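Local coordinates for 5'-deoxynucleotidase (Archaeoglobus fulgidus, PDB 1YNB), which probably hydrolyses 2'-deoxyribonucleoside 5'-phosphates to the deoxynucleoside and phosphate, as a metal-dependent homodimeric enzyme of the HD-domain family, at the interface of chains A and B. Residues are numbered along the deposited sequence; one frame, centred on the assembly and turned at random. Chains: chain A/B, hypothetical protein AF1432.

Contact 1: the interface of chains A and B. Residues chain A 13-14, 17, 72-73, 76, 106; chain B 45, 48, 51-52.
The rings of A:Phe73 and B:Phe51 meet edge-to-face, their planes 59° apart and their centroids separated by 5.2 Å; the CZ/CE2 rim of A:Phe73 lies over the outer part of one B:Phe51 face. A:Phe13 presents its edge to the partner, with the methyl CD1 of B:Ile52 in the ring plane, 3.8 Å from A:Phe13 CD2. Both faces of that ring are covered from its own chain: A:Val17 CG2 sits toward the rim on one, and A:Trp106 NE1 over the centre of the other. The indole tip, A:Trp106 CH2, then reaches B:Ile52 CG1 at 3.7 Å. B:Ile48 points its end methyl at A:Val17, B:Ile48 CD1 lying 3.7 Å from A:Val17 CG1, while A:Leu76 runs antiparallel beside it. The polar margin is set by B:Arg45, whose chain bends at chi3 (62°) to turn the guanidinium back toward the A:Ile14 carbonyl. B:Arg45 NH1 donates to A:Ile14 O at 3.0 Å; the acceptor lies near the guanidinium plane, but the donor stands 41° above the carbonyl plane. In the fold, B helix 39-56 packs its side chains against A helix 8-18, the end of A helix 61-73 and the loop residues A:Leu76 and A:Trp106.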
loop_
_atom_site.group_PDB
_atom_site.type_symbol
_atom_site.label_atom_id
_atom_site.label_comp_id
_atom_site.label_asym_id
_atom_site.label_seq_id
_atom_site.Cartn_x
_atom_site.Cartn_y
_atom_site.Cartn_z
ATOM N N PHE A 13 23.680 -5.896 -3.476
ATOM C CA PHE A 13 22.722 -5.759 -4.552
ATOM C C PHE A 13 21.288 -5.667 -3.994
ATOM O O PHE A 13 20.481 -4.863 -4.483
ATOM C CB PHE A 13 22.829 -6.957 -5.534
ATOM C CG PHE A 13 21.741 -7.001 -6.572
ATOM C CD1 PHE A 13 21.735 -6.117 -7.638
ATOM C CD2 PHE A 13 20.706 -7.942 -6.483
ATOM C CE1 PHE A 13 20.728 -6.161 -8.596
ATOM C CE2 PHE A 13 19.685 -7.996 -7.443
ATOM C CZ PHE A 13 19.690 -7.110 -8.498
ATOM N N ILE A 14 20.956 -6.464 -2.978
ATOM C CA ILE A 14 19.597 -6.412 -2.442
ATOM C C ILE A 14 19.346 -5.029 -1.790
ATOM O O ILE A 14 18.255 -4.483 -1.940
ATOM C CB ILE A 14 19.332 -7.568 -1.447
ATOM C CG1 ILE A 14 19.299 -8.894 -2.264
ATOM C CG2 ILE A 14 17.943 -7.403 -0.773
ATOM C CD1 ILE A 14 19.425 -10.210 -1.427
ATOM N N VAL A 17 18.773 -2.614 -4.612
ATOM C CA VAL A 17 17.442 -2.760 -5.197
ATOM C C VAL A 17 16.422 -2.004 -4.346
ATOM O O VAL A 17 15.440 -1.472 -4.877
ATOM C CB VAL A 17 17.023 -4.271 -5.257
ATOM C CG1 VAL A 17 15.514 -4.434 -5.507
ATOM C CG2 VAL A 17 17.835 -4.955 -6.418
ATOM N N LEU A 72 10.341 -6.853 -13.708
ATOM C CA LEU A 72 10.935 -6.402 -12.441
ATOM C C LEU A 72 12.347 -5.879 -12.617
ATOM O O LEU A 72 12.767 -4.951 -11.914
ATOM C CB LEU A 72 10.962 -7.529 -11.425
ATOM C CG LEU A 72 9.626 -8.002 -10.901
ATOM C CD1 LEU A 72 9.845 -9.295 -10.078
ATOM C CD2 LEU A 72 9.019 -6.891 -10.011
ATOM N N PHE A 73 13.110 -6.489 -13.530
ATOM C CA PHE A 73 14.487 -6.073 -13.797
ATOM C C PHE A 73 14.617 -4.948 -14.818
ATOM O O PHE A 73 15.723 -4.449 -15.070
ATOM C CB PHE A 73 15.304 -7.277 -14.300
ATOM C CG PHE A 73 15.688 -8.236 -13.218
ATOM C CD1 PHE A 73 16.875 -8.046 -12.494
ATOM C CD2 PHE A 73 14.837 -9.266 -12.851
ATOM C CE1 PHE A 73 17.195 -8.884 -11.403
ATOM C CE2 PHE A 73 15.143 -10.116 -11.765
ATOM C CZ PHE A 73 16.323 -9.918 -11.041
ATOM N N LEU A 76 16.007 -1.644 -13.420
ATOM C CA LEU A 76 16.904 -1.828 -12.316
ATOM C C LEU A 76 18.092 -0.896 -12.291
ATOM O O LEU A 76 18.484 -0.402 -11.228
ATOM C CB LEU A 76 17.347 -3.288 -12.254
ATOM C CG LEU A 76 17.210 -3.827 -10.832
ATOM C CD1 LEU A 76 15.796 -3.543 -10.299
ATOM C CD2 LEU A 76 17.490 -5.332 -10.816
ATOM N N TRP A 106 27.322 -9.617 -9.907
ATOM C CA TRP A 106 27.224 -10.749 -8.998
ATOM C C TRP A 106 26.640 -11.993 -9.675
ATOM O O TRP A 106 26.794 -13.105 -9.171
ATOM C CB TRP A 106 26.363 -10.390 -7.778
ATOM C CG TRP A 106 24.950 -10.066 -8.123
ATOM C CD1 TRP A 106 24.452 -8.849 -8.481
ATOM C CD2 TRP A 106 23.856 -10.994 -8.228
ATOM N NE1 TRP A 106 23.117 -8.958 -8.807
ATOM C CE2 TRP A 106 22.727 -10.262 -8.662
ATOM C CE3 TRP A 106 23.725 -12.376 -8.002
ATOM C CZ2 TRP A 106 21.480 -10.862 -8.880
ATOM C CZ3 TRP A 106 22.479 -12.975 -8.220
ATOM C CH2 TRP A 106 21.374 -12.215 -8.656
ATOM N N ARG B 45 10.641 -5.873 -3.989
ATOM C CA ARG B 45 11.951 -6.403 -3.626
ATOM C C ARG B 45 11.887 -7.866 -3.198
ATOM O O ARG B 45 12.849 -8.615 -3.411
ATOM C CB ARG B 45 12.622 -5.592 -2.526
ATOM C CG ARG B 45 14.077 -6.047 -2.300
ATOM C CD ARG B 45 14.972 -5.015 -1.653
ATOM N NE ARG B 45 14.488 -4.657 -0.311
ATOM C CZ ARG B 45 15.202 -3.936 0.544
ATOM N NH1 ARG B 45 16.403 -3.518 0.198
ATOM N NH2 ARG B 45 14.699 -3.600 1.733
ATOM N N ILE B 48 12.293 -9.994 -6.327
ATOM C CA ILE B 48 13.667 -10.069 -6.779
ATOM C C ILE B 48 14.443 -10.991 -5.821
ATOM O O ILE B 48 15.222 -11.867 -6.253
ATOM C CB ILE B 48 14.273 -8.632 -6.866
ATOM C CG1 ILE B 48 13.605 -7.905 -8.048
ATOM C CG2 ILE B 48 15.795 -8.649 -7.055
ATOM C CD1 ILE B 48 14.009 -6.451 -8.167
ATOM N N PHE B 51 13.677 -14.616 -6.640
ATOM C CA PHE B 51 14.408 -14.975 -7.868
ATOM C C PHE B 51 15.817 -15.414 -7.436
ATOM O O PHE B 51 16.271 -16.521 -7.756
ATOM C CB PHE B 51 14.489 -13.756 -8.776
ATOM C CG PHE B 51 15.231 -13.984 -10.055
ATOM C CD1 PHE B 51 14.619 -14.653 -11.120
ATOM C CD2 PHE B 51 16.520 -13.500 -10.206
ATOM C CE1 PHE B 51 15.297 -14.827 -12.341
ATOM C CE2 PHE B 51 17.207 -13.666 -11.417
ATOM C CZ PHE B 51 16.567 -14.337 -12.480
ATOM N N ILE B 52 16.497 -14.569 -6.649
ATOM C CA ILE B 52 17.837 -14.884 -6.167
ATOM C C ILE B 52 17.886 -16.183 -5.334
ATOM O O ILE B 52 18.798 -17.003 -5.511
ATOM C CB ILE B 52 18.405 -13.713 -5.308
ATOM C CG1 ILE B 52 18.619 -12.477 -6.194
ATOM C CG2 ILE B 52 19.756 -14.103 -4.666
ATOM C CD1 ILE B 52 19.014 -11.208 -5.390
#

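Contact 2: the interface of chains A and B. Residues chain A 130, 162-163, 166, 168; chain B 8, 11-12, 15.
A:Phe130 and B:His15 make the aromatic contact, edge-to-face with planes 61° apart: A:Phe130 CD2 stands over the rim of one imidazole face, 3.4 Å from B:His15 CE1. A:Leu163 CG covers the centre of one A:Phe130 face, and its CD2 branch reaches the CE1-NE2 side of the B:His15 ring obliquely, 3.6 Å from B:His15 NE2. Among the apolar contacts, B:Val11 divides its branches: with CG1 anti to the backbone N (chi1 166°), it sends that methyl to A:Phe130 CE2, at 3.8 Å, and CG2 to A:Val162 CG1 at the same distance. Water supplies a polar link: B:His15 NE2 and water 1 are hydrogen-bonded at 2.8 Å, with the water at the edge of the imidazole and in its plane. Water 1 also bonds to A:Asn168 N at 2.9 Å and to A:Leu163 O at 3.1 Å, which would help fix the ring's rotation. The charged contacts centre on A:Arg166. Its NE forms a salt bridge with B:Asp8 OD1 at 3.6 Å, the guanidinium and carboxylate planes being steeply inclined. B:Lys12 NZ lies 3.2 Å from A:Arg166 NH2 without a hydrogen bond. Together these contacts fasten helix 8-18 of B to helices 117-135 and 154-166 of A, supporting the homodimer.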
loop_
_atom_site.group_PDB
_atom_site.type_symbol
_atom_site.label_atom_id
_atom_site.label_comp_id
_atom_site.label_asym_id
_atom_site.label_seq_id
_atom_site.Cartn_x
_atom_site.Cartn_y
_atom_site.Cartn_z
ATOM N N PHE A 130 -2.246 3.548 -16.911
ATOM C CA PHE A 130 -3.143 3.362 -15.761
ATOM C C PHE A 130 -2.848 4.423 -14.668
ATOM O O PHE A 130 -3.789 4.985 -14.080
ATOM C CB PHE A 130 -2.950 1.974 -15.106
ATOM C CG PHE A 130 -3.881 0.934 -15.652
ATOM C CD1 PHE A 130 -3.599 0.302 -16.866
ATOM C CD2 PHE A 130 -5.034 0.599 -14.961
ATOM C CE1 PHE A 130 -4.491 -0.685 -17.376
ATOM C CE2 PHE A 130 -5.917 -0.353 -15.433
ATOM C CZ PHE A 130 -5.647 -1.015 -16.659
ATOM N N VAL A 162 -10.103 -0.394 -23.136
ATOM C CA VAL A 162 -11.091 -0.389 -22.064
ATOM C C VAL A 162 -10.688 0.602 -20.958
ATOM O O VAL A 162 -11.557 1.276 -20.405
ATOM C CB VAL A 162 -11.310 -1.823 -21.485
ATOM C CG1 VAL A 162 -12.256 -1.797 -20.272
ATOM C CG2 VAL A 162 -11.937 -2.690 -22.586
ATOM N N LEU A 163 -9.388 0.689 -20.654
ATOM C CA LEU A 163 -8.886 1.630 -19.635
ATOM C C LEU A 163 -9.385 3.033 -19.999
ATOM O O LEU A 163 -9.897 3.768 -19.144
ATOM C CB LEU A 163 -7.359 1.695 -19.656
ATOM C CG LEU A 163 -6.419 2.213 -18.542
ATOM C CD1 LEU A 163 -5.322 3.097 -19.160
ATOM C CD2 LEU A 163 -7.163 2.831 -17.371
ATOM N N ARG A 166 -13.341 3.564 -20.002
ATOM C CA ARG A 166 -13.862 3.709 -18.653
ATOM C C ARG A 166 -13.352 4.924 -17.889
ATOM O O ARG A 166 -14.147 5.591 -17.216
ATOM C CB ARG A 166 -13.525 2.469 -17.797
ATOM C CG ARG A 166 -14.097 1.138 -18.280
ATOM C CD ARG A 166 -13.700 -0.037 -17.323
ATOM N NE ARG A 166 -14.243 0.099 -15.957
ATOM C CZ ARG A 166 -13.553 0.510 -14.887
ATOM N NH1 ARG A 166 -12.274 0.829 -14.999
ATOM N NH2 ARG A 166 -14.162 0.622 -13.693
ATOM N N ASN A 168 -11.990 5.150 -15.213
ATOM C CA ASN A 168 -12.563 5.087 -13.894
ATOM C C ASN A 168 -11.734 4.217 -12.974
ATOM O O ASN A 168 -11.869 2.985 -12.942
ATOM C CB ASN A 168 -13.988 4.584 -13.999
ATOM C CG ASN A 168 -14.602 4.345 -12.659
ATOM O OD1 ASN A 168 -14.218 4.981 -11.671
ATOM N ND2 ASN A 168 -15.571 3.433 -12.604
ATOM N N ASP B 8 -13.226 -5.719 -18.778
ATOM C CA ASP B 8 -13.522 -4.743 -17.724
ATOM C C ASP B 8 -13.054 -5.232 -16.351
ATOM O O ASP B 8 -12.616 -4.435 -15.506
ATOM C CB ASP B 8 -15.016 -4.433 -17.708
ATOM C CG ASP B 8 -15.394 -3.401 -18.768
ATOM O OD1 ASP B 8 -15.070 -2.205 -18.577
ATOM O OD2 ASP B 8 -15.991 -3.787 -19.798
ATOM N N VAL B 11 -9.303 -4.700 -16.221
ATOM C CA VAL B 11 -8.891 -3.314 -16.017
ATOM C C VAL B 11 -9.150 -2.956 -14.555
ATOM O O VAL B 11 -8.303 -2.379 -13.927
ATOM C CB VAL B 11 -9.622 -2.361 -17.037
ATOM C CG1 VAL B 11 -9.482 -0.892 -16.629
ATOM C CG2 VAL B 11 -8.977 -2.540 -18.435
ATOM N N LYS B 12 -10.282 -3.343 -13.987
ATOM C CA LYS B 12 -10.513 -3.041 -12.563
ATOM C C LYS B 12 -9.450 -3.703 -11.678
ATOM O O LYS B 12 -8.999 -3.135 -10.690
ATOM C CB LYS B 12 -11.898 -3.519 -12.095
ATOM C CG LYS B 12 -13.030 -2.497 -12.265
ATOM C CD LYS B 12 -14.308 -3.036 -11.622
ATOM C CE LYS B 12 -15.449 -2.002 -11.636
ATOM N NZ LYS B 12 -15.116 -0.691 -10.945
ATOM N N HIS B 15 -6.318 -1.648 -11.728
ATOM C CA HIS B 15 -6.521 -0.455 -10.884
ATOM C C HIS B 15 -6.400 -0.890 -9.432
ATOM O O HIS B 15 -5.718 -0.239 -8.613
ATOM C CB HIS B 15 -7.914 0.135 -11.109
ATOM C CG HIS B 15 -8.023 1.006 -12.327
ATOM N ND1 HIS B 15 -7.136 2.019 -12.605
ATOM C CD2 HIS B 15 -8.930 1.025 -13.324
ATOM C CE1 HIS B 15 -7.485 2.618 -13.726
ATOM N NE2 HIS B 15 -8.576 2.031 -14.184
HETATM O O HOH W 1 -10.401 2.899 -16.172
#

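Contact 3: the interface of chains A and B. Residues chain A 43-44, 47, 68, 72; chain B 43-44, 47, 68, 72.
A:Leu72 and B:Leu72 meet end-on through their CD2 methyls, 3.8 Å apart at the apolar centre. The second branch of each leucine turns to the partner's helix 39-56: A:Leu72 CD1 lies 3.5 Å from B:Ala47 CB, and the reciprocal pair repeats that spacing. B:Leu72 CD1 also approaches A:Ala68 CB, at 4.2 Å. The small alanine side chains let the leucine methyls come close to the helix surfaces. Around this core, A:Phe44 lies antiparallel alongside B:Leu72, with A:Phe44 CD1 3.8 Å from B:Leu72 CD2. The phenylalanine's CG is anti to the backbone N (chi1 168°), directing its CD1/CE1 side across the interface. A:Phe44 CE1 meets B:Asn43 CB at 3.5 Å, and its ring is inclined 36° to the asparagine amide. Replacing A:Phe44 with an alanine would probably open a gap beside B:Leu72 CD2 and B:Asn43 CB, leaving the leucine methyl freer to shift. At the polar rim, B:Asn43 OD1 approaches A:Phe44 CE1 at 3.5 Å, a contact with ring carbon; the polar atoms of the two sides stay too far apart to pair. The near equality of the exchanged pairs shows that this patch joins like surfaces of helices 39-56 and 61-73. It thus provides an apolar core for the homodimer, relying on complementary shape rather than polar pairing.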
loop_
_atom_site.group_PDB
_atom_site.type_symbol
_atom_site.label_atom_id
_atom_site.label_comp_id
_atom_site.label_asym_id
_atom_site.label_seq_id
_atom_site.Cartn_x
_atom_site.Cartn_y
_atom_site.Cartn_z
ATOM N N ASN A 43 7.431 -0.782 -11.291
ATOM C CA ASN A 43 7.894 -2.139 -11.705
ATOM C C ASN A 43 6.985 -3.229 -11.152
ATOM O O ASN A 43 6.715 -4.250 -11.810
ATOM C CB ASN A 43 9.294 -2.401 -11.183
ATOM C CG ASN A 43 10.319 -1.463 -11.760
ATOM O OD1 ASN A 43 11.326 -1.164 -11.107
ATOM N ND2 ASN A 43 10.096 -1.006 -12.990
ATOM N N PHE A 44 6.546 -3.037 -9.913
ATOM C CA PHE A 44 5.632 -3.977 -9.288
ATOM C C PHE A 44 4.409 -4.175 -10.144
ATOM O O PHE A 44 4.072 -5.308 -10.522
ATOM C CB PHE A 44 5.189 -3.460 -7.892
ATOM C CG PHE A 44 4.021 -4.209 -7.294
ATOM C CD1 PHE A 44 4.194 -5.518 -6.767
ATOM C CD2 PHE A 44 2.735 -3.634 -7.265
ATOM C CE1 PHE A 44 3.119 -6.204 -6.242
ATOM C CE2 PHE A 44 1.637 -4.338 -6.729
ATOM C CZ PHE A 44 1.844 -5.645 -6.213
ATOM N N ALA A 47 5.057 -5.504 -13.656
ATOM C CA ALA A 47 5.324 -6.953 -13.654
ATOM C C ALA A 47 4.033 -7.729 -13.664
ATOM O O ALA A 47 3.874 -8.667 -14.454
ATOM C CB ALA A 47 6.232 -7.345 -12.471
ATOM N N ALA A 68 6.833 -11.400 -16.221
ATOM C CA ALA A 68 6.717 -10.620 -14.987
ATOM C C ALA A 68 8.091 -10.368 -14.403
ATOM O O ALA A 68 8.430 -9.241 -14.029
ATOM C CB ALA A 68 5.832 -11.337 -13.996
ATOM N N LEU A 72 10.341 -6.853 -13.708
ATOM C CA LEU A 72 10.935 -6.402 -12.441
ATOM C C LEU A 72 12.347 -5.879 -12.617
ATOM O O LEU A 72 12.767 -4.951 -11.914
ATOM C CB LEU A 72 10.962 -7.529 -11.425
ATOM C CG LEU A 72 9.626 -8.002 -10.901
ATOM C CD1 LEU A 72 9.845 -9.295 -10.078
ATOM C CD2 LEU A 72 9.019 -6.891 -10.011
ATOM N N ASN B 43 6.655 -6.146 -1.943
ATOM C CA ASN B 43 6.502 -7.233 -2.939
ATOM C C ASN B 43 7.537 -7.146 -4.073
ATOM O O ASN B 43 8.032 -8.173 -4.564
ATOM C CB ASN B 43 5.136 -7.190 -3.565
ATOM C CG ASN B 43 4.029 -7.414 -2.569
ATOM O OD1 ASN B 43 2.920 -6.942 -2.787
ATOM N ND2 ASN B 43 4.303 -8.140 -1.495
ATOM N N PHE B 44 7.800 -5.926 -4.548
ATOM C CA PHE B 44 8.812 -5.707 -5.576
ATOM C C PHE B 44 10.127 -6.304 -5.144
ATOM O O PHE B 44 10.712 -7.136 -5.858
ATOM C CB PHE B 44 9.030 -4.183 -5.825
ATOM C CG PHE B 44 10.259 -3.847 -6.650
ATOM C CD1 PHE B 44 10.269 -4.074 -8.041
ATOM C CD2 PHE B 44 11.397 -3.303 -6.047
ATOM C CE1 PHE B 44 11.377 -3.773 -8.792
ATOM C CE2 PHE B 44 12.530 -2.995 -6.803
ATOM C CZ PHE B 44 12.508 -3.241 -8.192
ATOM N N ALA B 47 10.116 -10.081 -4.520
ATOM C CA ALA B 47 10.091 -10.891 -5.745
ATOM C C ALA B 47 11.498 -11.064 -6.307
ATOM O O ALA B 47 11.887 -12.181 -6.706
ATOM C CB ALA B 47 9.117 -10.288 -6.769
ATOM N N ALA B 68 9.654 -15.528 -8.342
ATOM C CA ALA B 68 9.502 -14.066 -8.322
ATOM C C ALA B 68 8.034 -13.703 -8.518
ATOM O O ALA B 68 7.458 -12.942 -7.744
ATOM C CB ALA B 68 10.363 -13.420 -9.397
ATOM N N LEU B 72 5.127 -11.740 -6.092
ATOM C CA LEU B 72 4.350 -10.538 -6.454
ATOM C C LEU B 72 2.882 -10.686 -6.097
ATOM O O LEU B 72 2.204 -9.714 -5.736
ATOM C CB LEU B 72 4.432 -10.277 -7.945
ATOM C CG LEU B 72 5.754 -9.860 -8.538
ATOM C CD1 LEU B 72 5.584 -9.872 -10.074
ATOM C CD2 LEU B 72 6.156 -8.453 -8.053
#

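Contact 1 and contact 3 form neighbouring parts of the interface, their C-alpha centres about 10 Å apart, and A:Leu72 belongs to both. Helices 39-56 and 61-73 also serve both, so the core and the flanking patch depend on the same framework. Contact 2 is more distant: its C-alpha centre is about 21 Å from that of contact 3 and about 29 Å from that of contact 1. It is nevertheless related to contact 1 through helix 8-18, contributed by A in one and B in the other. Because the interface is two-fold symmetric, each subunit uses this helix at both kinds of patch, extending homodimer contacts well beyond the core.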